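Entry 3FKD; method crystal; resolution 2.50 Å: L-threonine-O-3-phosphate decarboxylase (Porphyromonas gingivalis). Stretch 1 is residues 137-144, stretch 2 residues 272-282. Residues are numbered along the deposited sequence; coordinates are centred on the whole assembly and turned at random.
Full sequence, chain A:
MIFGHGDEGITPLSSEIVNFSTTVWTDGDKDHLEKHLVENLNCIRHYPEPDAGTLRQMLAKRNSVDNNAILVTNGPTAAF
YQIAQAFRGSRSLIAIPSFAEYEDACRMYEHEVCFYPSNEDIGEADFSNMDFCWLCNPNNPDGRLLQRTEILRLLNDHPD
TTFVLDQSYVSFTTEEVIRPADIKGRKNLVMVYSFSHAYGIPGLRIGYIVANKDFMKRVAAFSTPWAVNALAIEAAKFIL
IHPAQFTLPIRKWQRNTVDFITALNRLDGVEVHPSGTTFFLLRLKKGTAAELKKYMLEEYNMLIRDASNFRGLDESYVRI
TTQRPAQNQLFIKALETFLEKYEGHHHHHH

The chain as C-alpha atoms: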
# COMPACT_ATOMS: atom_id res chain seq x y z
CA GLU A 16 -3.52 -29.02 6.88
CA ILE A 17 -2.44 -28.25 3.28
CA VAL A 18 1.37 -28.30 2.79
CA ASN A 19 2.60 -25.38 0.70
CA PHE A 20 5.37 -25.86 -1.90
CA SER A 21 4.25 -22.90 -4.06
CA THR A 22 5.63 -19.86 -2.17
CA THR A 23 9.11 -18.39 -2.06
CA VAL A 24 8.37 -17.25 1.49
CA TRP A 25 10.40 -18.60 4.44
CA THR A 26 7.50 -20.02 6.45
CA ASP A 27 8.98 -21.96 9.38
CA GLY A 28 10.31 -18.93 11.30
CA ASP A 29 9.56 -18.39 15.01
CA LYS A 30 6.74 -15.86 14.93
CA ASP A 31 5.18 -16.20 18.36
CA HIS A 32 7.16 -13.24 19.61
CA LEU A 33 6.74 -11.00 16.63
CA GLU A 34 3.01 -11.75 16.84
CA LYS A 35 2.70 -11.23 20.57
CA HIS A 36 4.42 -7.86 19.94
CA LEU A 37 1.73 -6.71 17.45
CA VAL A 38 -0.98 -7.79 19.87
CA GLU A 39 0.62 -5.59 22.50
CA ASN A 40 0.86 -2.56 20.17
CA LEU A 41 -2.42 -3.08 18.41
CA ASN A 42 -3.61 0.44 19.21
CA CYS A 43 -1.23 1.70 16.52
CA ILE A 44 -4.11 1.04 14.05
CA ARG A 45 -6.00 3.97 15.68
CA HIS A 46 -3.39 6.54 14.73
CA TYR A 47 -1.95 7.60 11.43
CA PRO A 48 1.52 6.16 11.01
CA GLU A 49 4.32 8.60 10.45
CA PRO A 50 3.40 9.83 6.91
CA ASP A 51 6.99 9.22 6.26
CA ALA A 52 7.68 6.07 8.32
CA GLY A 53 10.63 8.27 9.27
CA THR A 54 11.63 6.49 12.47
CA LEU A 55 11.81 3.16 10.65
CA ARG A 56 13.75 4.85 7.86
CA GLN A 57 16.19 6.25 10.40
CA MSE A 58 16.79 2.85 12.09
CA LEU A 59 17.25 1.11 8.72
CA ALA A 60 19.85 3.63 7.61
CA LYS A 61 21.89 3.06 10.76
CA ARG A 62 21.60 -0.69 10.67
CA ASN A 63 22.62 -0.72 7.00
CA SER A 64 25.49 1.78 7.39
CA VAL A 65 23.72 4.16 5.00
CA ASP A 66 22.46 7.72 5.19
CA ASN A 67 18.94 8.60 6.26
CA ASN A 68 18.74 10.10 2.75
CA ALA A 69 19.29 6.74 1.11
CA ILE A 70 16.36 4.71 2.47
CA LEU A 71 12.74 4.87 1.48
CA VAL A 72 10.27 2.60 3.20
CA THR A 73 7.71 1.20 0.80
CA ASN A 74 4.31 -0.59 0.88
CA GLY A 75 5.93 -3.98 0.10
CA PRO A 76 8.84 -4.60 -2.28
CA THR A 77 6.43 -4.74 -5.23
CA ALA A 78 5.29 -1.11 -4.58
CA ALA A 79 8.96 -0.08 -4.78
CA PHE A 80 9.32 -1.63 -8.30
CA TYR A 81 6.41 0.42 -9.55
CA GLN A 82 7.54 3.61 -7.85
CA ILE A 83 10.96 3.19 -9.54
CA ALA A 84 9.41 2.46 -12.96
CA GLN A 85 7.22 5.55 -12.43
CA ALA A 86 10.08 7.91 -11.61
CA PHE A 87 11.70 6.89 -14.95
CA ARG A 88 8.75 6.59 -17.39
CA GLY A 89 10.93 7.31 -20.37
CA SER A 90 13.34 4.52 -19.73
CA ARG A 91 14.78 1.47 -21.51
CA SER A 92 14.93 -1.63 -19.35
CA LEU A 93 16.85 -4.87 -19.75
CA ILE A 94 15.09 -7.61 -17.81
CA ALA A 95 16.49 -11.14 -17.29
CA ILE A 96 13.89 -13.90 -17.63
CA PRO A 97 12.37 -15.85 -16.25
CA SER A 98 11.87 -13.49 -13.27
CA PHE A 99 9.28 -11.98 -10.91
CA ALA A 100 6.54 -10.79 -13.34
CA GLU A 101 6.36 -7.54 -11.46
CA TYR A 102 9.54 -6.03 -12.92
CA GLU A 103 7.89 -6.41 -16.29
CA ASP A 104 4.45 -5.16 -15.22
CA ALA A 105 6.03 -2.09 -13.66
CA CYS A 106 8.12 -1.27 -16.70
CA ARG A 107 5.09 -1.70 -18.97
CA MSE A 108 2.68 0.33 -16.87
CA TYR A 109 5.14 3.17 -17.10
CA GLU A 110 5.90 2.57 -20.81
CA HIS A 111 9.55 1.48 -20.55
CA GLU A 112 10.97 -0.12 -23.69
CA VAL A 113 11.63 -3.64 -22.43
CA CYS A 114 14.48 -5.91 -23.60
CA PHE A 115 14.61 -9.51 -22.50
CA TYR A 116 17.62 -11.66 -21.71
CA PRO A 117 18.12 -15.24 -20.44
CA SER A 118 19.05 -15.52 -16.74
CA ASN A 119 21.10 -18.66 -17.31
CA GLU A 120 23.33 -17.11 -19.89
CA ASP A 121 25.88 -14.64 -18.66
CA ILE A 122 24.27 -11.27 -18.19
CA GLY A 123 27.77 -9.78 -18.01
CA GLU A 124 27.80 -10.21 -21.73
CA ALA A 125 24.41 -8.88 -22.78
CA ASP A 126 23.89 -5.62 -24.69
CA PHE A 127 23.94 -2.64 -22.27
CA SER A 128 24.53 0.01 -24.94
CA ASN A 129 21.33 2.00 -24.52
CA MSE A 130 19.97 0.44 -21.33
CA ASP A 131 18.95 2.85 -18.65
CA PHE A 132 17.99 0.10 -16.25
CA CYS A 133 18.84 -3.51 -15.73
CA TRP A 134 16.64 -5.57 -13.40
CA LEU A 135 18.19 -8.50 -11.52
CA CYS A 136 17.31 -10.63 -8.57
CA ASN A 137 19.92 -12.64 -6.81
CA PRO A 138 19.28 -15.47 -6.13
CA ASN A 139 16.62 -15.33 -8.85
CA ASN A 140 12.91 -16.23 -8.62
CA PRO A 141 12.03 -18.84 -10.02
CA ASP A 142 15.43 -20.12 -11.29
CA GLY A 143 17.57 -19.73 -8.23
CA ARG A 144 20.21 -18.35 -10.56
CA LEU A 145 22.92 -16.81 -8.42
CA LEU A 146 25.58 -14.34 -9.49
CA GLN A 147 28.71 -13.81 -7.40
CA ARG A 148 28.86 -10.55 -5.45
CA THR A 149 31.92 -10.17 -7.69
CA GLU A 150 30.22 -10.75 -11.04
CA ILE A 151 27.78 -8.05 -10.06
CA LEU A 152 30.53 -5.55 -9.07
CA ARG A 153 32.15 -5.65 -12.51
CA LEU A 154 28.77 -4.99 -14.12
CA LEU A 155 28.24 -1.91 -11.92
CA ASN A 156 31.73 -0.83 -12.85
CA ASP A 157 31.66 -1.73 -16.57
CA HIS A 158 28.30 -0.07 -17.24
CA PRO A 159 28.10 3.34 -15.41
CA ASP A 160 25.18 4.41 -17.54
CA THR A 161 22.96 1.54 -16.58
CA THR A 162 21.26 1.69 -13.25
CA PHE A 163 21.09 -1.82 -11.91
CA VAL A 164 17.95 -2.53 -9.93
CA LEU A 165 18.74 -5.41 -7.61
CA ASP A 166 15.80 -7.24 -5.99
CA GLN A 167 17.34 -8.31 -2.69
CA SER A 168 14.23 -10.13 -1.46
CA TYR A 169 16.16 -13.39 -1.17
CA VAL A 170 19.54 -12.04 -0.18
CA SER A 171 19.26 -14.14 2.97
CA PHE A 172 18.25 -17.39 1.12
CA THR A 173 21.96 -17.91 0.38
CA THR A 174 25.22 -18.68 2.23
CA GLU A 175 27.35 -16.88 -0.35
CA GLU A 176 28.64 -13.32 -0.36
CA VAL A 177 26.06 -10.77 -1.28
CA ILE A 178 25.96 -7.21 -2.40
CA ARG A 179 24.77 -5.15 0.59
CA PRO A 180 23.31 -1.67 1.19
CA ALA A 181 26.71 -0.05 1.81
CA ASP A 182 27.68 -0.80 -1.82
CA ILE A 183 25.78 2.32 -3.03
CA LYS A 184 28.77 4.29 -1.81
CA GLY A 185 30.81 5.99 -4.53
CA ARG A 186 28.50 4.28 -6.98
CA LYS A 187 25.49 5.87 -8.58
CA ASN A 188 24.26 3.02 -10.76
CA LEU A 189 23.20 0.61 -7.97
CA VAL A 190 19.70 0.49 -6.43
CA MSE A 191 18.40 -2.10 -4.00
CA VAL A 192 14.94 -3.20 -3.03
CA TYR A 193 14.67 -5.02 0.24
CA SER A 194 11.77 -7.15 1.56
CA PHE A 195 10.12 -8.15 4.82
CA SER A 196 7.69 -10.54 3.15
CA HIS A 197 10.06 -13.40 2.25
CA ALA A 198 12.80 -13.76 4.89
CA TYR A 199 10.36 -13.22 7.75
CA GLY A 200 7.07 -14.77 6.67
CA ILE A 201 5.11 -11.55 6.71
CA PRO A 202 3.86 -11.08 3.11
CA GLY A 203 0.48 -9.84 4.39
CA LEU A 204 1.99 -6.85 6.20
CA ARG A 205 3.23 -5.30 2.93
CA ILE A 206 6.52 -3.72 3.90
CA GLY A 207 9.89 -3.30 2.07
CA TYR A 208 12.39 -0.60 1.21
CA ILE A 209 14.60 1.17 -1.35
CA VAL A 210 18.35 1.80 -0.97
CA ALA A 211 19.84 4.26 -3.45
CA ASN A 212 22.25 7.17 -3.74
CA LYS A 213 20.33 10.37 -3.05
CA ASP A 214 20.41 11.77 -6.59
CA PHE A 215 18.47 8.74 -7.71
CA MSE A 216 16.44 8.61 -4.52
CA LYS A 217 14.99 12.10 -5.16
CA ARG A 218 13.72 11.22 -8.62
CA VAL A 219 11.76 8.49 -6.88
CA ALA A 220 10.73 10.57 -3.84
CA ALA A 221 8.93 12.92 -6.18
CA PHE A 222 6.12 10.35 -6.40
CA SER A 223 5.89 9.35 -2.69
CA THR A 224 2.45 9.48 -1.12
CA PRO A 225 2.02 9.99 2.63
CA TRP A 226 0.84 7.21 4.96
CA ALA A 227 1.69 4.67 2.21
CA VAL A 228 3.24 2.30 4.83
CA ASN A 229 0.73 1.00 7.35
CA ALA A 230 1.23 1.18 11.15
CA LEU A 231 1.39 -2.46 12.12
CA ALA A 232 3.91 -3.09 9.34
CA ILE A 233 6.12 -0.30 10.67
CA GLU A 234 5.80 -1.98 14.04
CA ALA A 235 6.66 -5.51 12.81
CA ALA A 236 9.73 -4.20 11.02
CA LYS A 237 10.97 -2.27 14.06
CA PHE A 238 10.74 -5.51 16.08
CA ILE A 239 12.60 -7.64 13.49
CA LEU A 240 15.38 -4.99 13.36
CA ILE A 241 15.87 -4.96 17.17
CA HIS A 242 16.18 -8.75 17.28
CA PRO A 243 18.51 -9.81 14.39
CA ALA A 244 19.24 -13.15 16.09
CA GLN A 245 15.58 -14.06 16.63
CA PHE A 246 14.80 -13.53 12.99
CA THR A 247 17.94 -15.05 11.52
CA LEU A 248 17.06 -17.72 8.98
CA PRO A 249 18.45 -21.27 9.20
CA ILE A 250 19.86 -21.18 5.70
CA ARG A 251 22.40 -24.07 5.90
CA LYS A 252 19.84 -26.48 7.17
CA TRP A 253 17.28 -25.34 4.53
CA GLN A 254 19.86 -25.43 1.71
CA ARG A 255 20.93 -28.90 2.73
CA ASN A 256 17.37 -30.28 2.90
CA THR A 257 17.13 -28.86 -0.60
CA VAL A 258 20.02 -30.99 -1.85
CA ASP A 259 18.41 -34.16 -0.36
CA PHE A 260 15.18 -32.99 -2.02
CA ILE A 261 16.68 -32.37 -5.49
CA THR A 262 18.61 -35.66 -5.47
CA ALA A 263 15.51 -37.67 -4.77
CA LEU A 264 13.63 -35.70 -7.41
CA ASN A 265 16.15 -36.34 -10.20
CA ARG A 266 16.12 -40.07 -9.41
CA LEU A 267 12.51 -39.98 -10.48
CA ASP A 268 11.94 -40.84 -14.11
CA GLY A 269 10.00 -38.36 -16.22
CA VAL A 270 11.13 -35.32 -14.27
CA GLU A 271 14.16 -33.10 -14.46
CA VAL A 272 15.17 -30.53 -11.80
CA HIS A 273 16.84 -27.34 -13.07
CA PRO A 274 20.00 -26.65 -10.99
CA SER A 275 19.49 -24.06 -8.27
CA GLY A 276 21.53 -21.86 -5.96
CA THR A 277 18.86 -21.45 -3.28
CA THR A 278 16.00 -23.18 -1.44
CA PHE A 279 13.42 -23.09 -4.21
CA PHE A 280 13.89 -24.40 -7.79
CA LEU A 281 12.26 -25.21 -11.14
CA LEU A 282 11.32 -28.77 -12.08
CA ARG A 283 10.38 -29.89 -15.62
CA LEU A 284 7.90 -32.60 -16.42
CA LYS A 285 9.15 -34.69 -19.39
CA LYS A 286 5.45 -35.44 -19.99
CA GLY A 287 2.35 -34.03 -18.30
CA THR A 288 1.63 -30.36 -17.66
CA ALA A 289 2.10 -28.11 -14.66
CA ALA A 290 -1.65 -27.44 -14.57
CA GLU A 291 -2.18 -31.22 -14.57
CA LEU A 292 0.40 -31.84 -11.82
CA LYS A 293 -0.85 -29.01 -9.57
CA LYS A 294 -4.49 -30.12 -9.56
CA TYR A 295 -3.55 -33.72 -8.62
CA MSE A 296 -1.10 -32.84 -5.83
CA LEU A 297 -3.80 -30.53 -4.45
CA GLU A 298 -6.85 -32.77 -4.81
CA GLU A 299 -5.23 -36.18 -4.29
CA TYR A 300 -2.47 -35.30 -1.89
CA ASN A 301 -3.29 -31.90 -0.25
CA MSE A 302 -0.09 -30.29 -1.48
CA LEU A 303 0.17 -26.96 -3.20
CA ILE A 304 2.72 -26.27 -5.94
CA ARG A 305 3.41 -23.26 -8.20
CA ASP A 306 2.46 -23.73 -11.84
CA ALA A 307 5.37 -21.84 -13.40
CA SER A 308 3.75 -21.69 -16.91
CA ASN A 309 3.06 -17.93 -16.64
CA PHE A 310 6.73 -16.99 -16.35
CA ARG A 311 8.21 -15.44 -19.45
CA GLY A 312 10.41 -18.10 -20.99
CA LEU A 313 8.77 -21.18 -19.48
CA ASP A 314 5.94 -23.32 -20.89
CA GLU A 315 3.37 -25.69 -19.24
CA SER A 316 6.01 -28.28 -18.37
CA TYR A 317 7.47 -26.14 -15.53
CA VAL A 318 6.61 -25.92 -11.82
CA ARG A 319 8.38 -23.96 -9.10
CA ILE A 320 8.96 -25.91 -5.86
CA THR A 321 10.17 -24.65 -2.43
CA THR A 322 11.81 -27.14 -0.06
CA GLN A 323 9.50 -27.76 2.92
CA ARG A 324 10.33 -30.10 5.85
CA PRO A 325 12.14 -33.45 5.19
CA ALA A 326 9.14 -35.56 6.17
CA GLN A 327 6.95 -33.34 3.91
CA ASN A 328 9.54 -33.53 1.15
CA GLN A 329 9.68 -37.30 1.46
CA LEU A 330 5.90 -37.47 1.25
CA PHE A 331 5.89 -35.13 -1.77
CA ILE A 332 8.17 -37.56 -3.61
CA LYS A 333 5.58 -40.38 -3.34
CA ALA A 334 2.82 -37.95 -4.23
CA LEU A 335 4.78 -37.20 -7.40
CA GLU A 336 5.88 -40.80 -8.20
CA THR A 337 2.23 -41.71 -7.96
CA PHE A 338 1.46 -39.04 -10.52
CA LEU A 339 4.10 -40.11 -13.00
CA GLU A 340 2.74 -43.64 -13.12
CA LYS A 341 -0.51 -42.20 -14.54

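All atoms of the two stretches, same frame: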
# COMPACT_ATOMS: atom_id res chain seq x y z
N ASN A 137 18.86 -11.72 -7.12
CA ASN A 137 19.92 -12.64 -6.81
C ASN A 137 19.80 -13.10 -5.36
O ASN A 137 19.92 -12.28 -4.45
CB ASN A 137 21.26 -11.93 -7.08
CG ASN A 137 22.44 -12.83 -6.82
OD1 ASN A 137 22.41 -13.98 -7.20
ND2 ASN A 137 23.46 -12.33 -6.17
N PRO A 138 19.54 -14.42 -5.13
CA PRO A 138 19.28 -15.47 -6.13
C PRO A 138 17.93 -15.25 -6.78
O PRO A 138 17.03 -14.75 -6.12
CB PRO A 138 19.25 -16.76 -5.29
CG PRO A 138 18.89 -16.33 -3.97
CD PRO A 138 19.57 -14.99 -3.78
N ASN A 139 17.80 -15.63 -8.04
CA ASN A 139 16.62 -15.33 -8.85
C ASN A 139 15.39 -16.20 -8.58
O ASN A 139 15.51 -17.38 -8.38
CB ASN A 139 17.00 -15.40 -10.33
CG ASN A 139 15.91 -14.87 -11.24
OD1 ASN A 139 15.44 -13.74 -11.08
ND2 ASN A 139 15.51 -15.68 -12.20
N ASN A 140 14.22 -15.58 -8.58
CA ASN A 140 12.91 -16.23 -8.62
C ASN A 140 12.52 -16.33 -10.11
O ASN A 140 12.44 -15.32 -10.76
CB ASN A 140 11.94 -15.29 -7.86
CG ASN A 140 10.46 -15.65 -8.02
OD1 ASN A 140 10.09 -16.80 -8.24
ND2 ASN A 140 9.61 -14.64 -7.87
N PRO A 141 12.26 -17.54 -10.65
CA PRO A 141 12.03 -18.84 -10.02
C PRO A 141 13.23 -19.78 -10.11
O PRO A 141 13.20 -20.84 -9.52
CB PRO A 141 10.90 -19.41 -10.89
CG PRO A 141 10.98 -18.65 -12.23
CD PRO A 141 12.14 -17.70 -12.11
N ASP A 142 14.24 -19.36 -10.88
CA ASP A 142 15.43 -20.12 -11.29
C ASP A 142 16.36 -20.54 -10.18
O ASP A 142 17.00 -21.59 -10.25
CB ASP A 142 16.30 -19.17 -12.11
CG ASP A 142 16.21 -19.46 -13.52
OD1 ASP A 142 15.62 -20.51 -13.81
OD2 ASP A 142 16.70 -18.65 -14.34
N GLY A 143 16.54 -19.62 -9.23
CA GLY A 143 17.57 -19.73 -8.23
C GLY A 143 18.92 -19.36 -8.80
O GLY A 143 19.95 -19.67 -8.21
N ARG A 144 18.94 -18.71 -9.95
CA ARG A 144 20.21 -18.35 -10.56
C ARG A 144 20.92 -17.41 -9.62
O ARG A 144 20.32 -16.51 -9.09
CB ARG A 144 19.99 -17.70 -11.92
CG ARG A 144 21.27 -17.41 -12.68
CD ARG A 144 21.85 -16.01 -12.41
NE ARG A 144 20.84 -14.97 -12.14
CZ ARG A 144 20.34 -14.13 -13.05
NH1 ARG A 144 20.74 -14.20 -14.32
NH2 ARG A 144 19.43 -13.21 -12.69
N VAL A 272 15.08 -31.74 -12.61
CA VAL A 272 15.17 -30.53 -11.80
C VAL A 272 16.27 -29.57 -12.25
O VAL A 272 17.46 -29.91 -12.19
CB VAL A 272 15.30 -30.83 -10.28
CG1 VAL A 272 15.83 -29.63 -9.54
CG2 VAL A 272 13.96 -31.22 -9.70
N HIS A 273 15.87 -28.37 -12.68
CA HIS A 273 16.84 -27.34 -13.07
C HIS A 273 17.75 -26.96 -11.90
O HIS A 273 17.26 -26.64 -10.81
CB HIS A 273 16.12 -26.10 -13.61
CG HIS A 273 17.04 -25.10 -14.23
ND1 HIS A 273 17.93 -24.35 -13.48
CD2 HIS A 273 17.22 -24.72 -15.52
CE1 HIS A 273 18.62 -23.56 -14.29
NE2 HIS A 273 18.21 -23.76 -15.53
N PRO A 274 19.08 -27.01 -12.09
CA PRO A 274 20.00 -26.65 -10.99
C PRO A 274 19.65 -25.34 -10.31
O PRO A 274 19.21 -24.40 -10.98
CB PRO A 274 21.35 -26.53 -11.70
CG PRO A 274 21.27 -27.63 -12.73
CD PRO A 274 19.82 -27.55 -13.25
N SER A 275 19.86 -25.26 -8.99
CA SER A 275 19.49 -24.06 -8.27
C SER A 275 20.49 -23.62 -7.23
O SER A 275 21.02 -24.43 -6.53
CB SER A 275 18.14 -24.28 -7.58
OG SER A 275 17.70 -23.07 -7.00
N GLY A 276 20.68 -22.31 -7.06
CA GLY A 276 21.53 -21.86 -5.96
C GLY A 276 20.83 -21.47 -4.65
O GLY A 276 21.44 -20.85 -3.78
N THR A 277 19.56 -21.83 -4.48
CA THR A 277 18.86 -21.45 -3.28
C THR A 277 17.81 -22.49 -2.92
O THR A 277 17.81 -23.55 -3.49
CB THR A 277 18.23 -20.03 -3.39
OG1 THR A 277 17.86 -19.57 -2.10
CG2 THR A 277 16.98 -20.02 -4.27
N THR A 278 16.89 -22.16 -2.01
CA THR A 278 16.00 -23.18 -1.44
C THR A 278 14.67 -23.41 -2.18
O THR A 278 13.85 -24.23 -1.77
CB THR A 278 15.70 -22.87 0.00
OG1 THR A 278 15.15 -21.57 0.05
CG2 THR A 278 16.97 -22.82 0.80
N PHE A 279 14.46 -22.70 -3.27
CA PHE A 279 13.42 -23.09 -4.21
C PHE A 279 14.05 -23.32 -5.59
O PHE A 279 15.18 -22.89 -5.82
CB PHE A 279 12.33 -22.01 -4.28
CG PHE A 279 12.87 -20.65 -4.58
CD1 PHE A 279 13.10 -20.26 -5.87
CD2 PHE A 279 13.17 -19.77 -3.54
CE1 PHE A 279 13.63 -19.02 -6.14
CE2 PHE A 279 13.68 -18.52 -3.79
CZ PHE A 279 13.90 -18.13 -5.07
N PHE A 280 13.32 -23.94 -6.51
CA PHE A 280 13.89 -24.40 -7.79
C PHE A 280 12.79 -24.73 -8.81
O PHE A 280 11.66 -25.00 -8.45
CB PHE A 280 14.81 -25.65 -7.57
CG PHE A 280 14.13 -26.75 -6.80
CD1 PHE A 280 13.28 -27.64 -7.44
CD2 PHE A 280 14.27 -26.83 -5.42
CE1 PHE A 280 12.63 -28.62 -6.74
CE2 PHE A 280 13.60 -27.79 -4.71
CZ PHE A 280 12.78 -28.71 -5.39
N LEU A 281 13.14 -24.73 -10.08
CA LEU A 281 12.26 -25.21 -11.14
C LEU A 281 12.38 -26.77 -11.34
O LEU A 281 13.48 -27.35 -11.35
CB LEU A 281 12.60 -24.45 -12.43
CG LEU A 281 11.84 -23.24 -12.99
CD1 LEU A 281 10.83 -22.56 -12.10
CD2 LEU A 281 12.83 -22.22 -13.53
N LEU A 282 11.26 -27.47 -11.46
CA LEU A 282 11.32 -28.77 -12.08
C LEU A 282 10.49 -28.88 -13.38
O LEU A 282 9.42 -28.27 -13.53
CB LEU A 282 11.04 -29.90 -11.08
CG LEU A 282 9.68 -30.52 -10.77
CD1 LEU A 282 8.83 -30.84 -12.02
CD2 LEU A 282 9.95 -31.79 -9.95

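Three residues have the most surface covered in this contact: Asp142 from the first stretch, and Phe279 and Leu281 from the start of the strand in the second. Together the two segments bury 462 Å², yet a single hydrogen bond crosses between them.

The first rule concerns how a compact loop offers itself to an aromatic ring. Stretch 1 has no regular secondary structure, but it closes on itself through Asn139 N to Arg144 O at 2.9 Å and Gly143 N to Asn139 O at 2.6 Å, with cis peptide bonds before Pro138 and Pro141 helping to set its course. The Phe279 ring reaches into this loop. Its CA-to-CB bond points sideways, but with chi1 in the p well the end of the side chain comes nearer. Backbone carbonyls meet the ring at its edge: Asn139 O lies 3.4 Å from Phe279 CE1 and Pro141 O 3.7 Å from Phe279 CD1. The slightly positive rim of a phenyl ring suits such oxygens, and Asn139 O remains free to accept from Gly143 N as well.

Leu281, two residues further along the strand, points toward the loop and packs on Pro141: Pro141 CB lies 3.4 Å from Leu281 CD1, while Asp142 OD1 sits 3.3 Å from Leu281 CD2. Asp142 begins with its CA-to-CB bond directed away, but its carboxylate end comes nearer, and OD1 also lies over one face of the His273 ring, 4.3 Å from His273 CE1. Of its two oxygens, OD2 is hydrogen-bonded elsewhere in the structure.

The second rule is the use of glycine where backbones come close. Gly143 CA and Ser275 CA are 4.7 Å apart, and a CB on Gly143 would fall 2.0 Å from Ser275 OG, a clash; its phi of 77° independently favours glycine. The close approach accompanies the crossing hydrogen bond, from Gly276 N to Gly143 O at 3.0 Å. Gly276 also suits its place, because a CB there would be a tight 3.1 Å from Gly143 O.

Ser275 braces the turn facing Gly143. Its OG donates to Phe279 O at 2.8 Å and accepts a weak bond from Thr277 N at 3.4 Å, tying the turn to the strand that follows. Thr277 points toward the loop and packs its CB against Pro138 CG at 3.8 Å, while its OG1 is hydrogen-bonded elsewhere in the structure: one small residue serves both an apolar and a polar need.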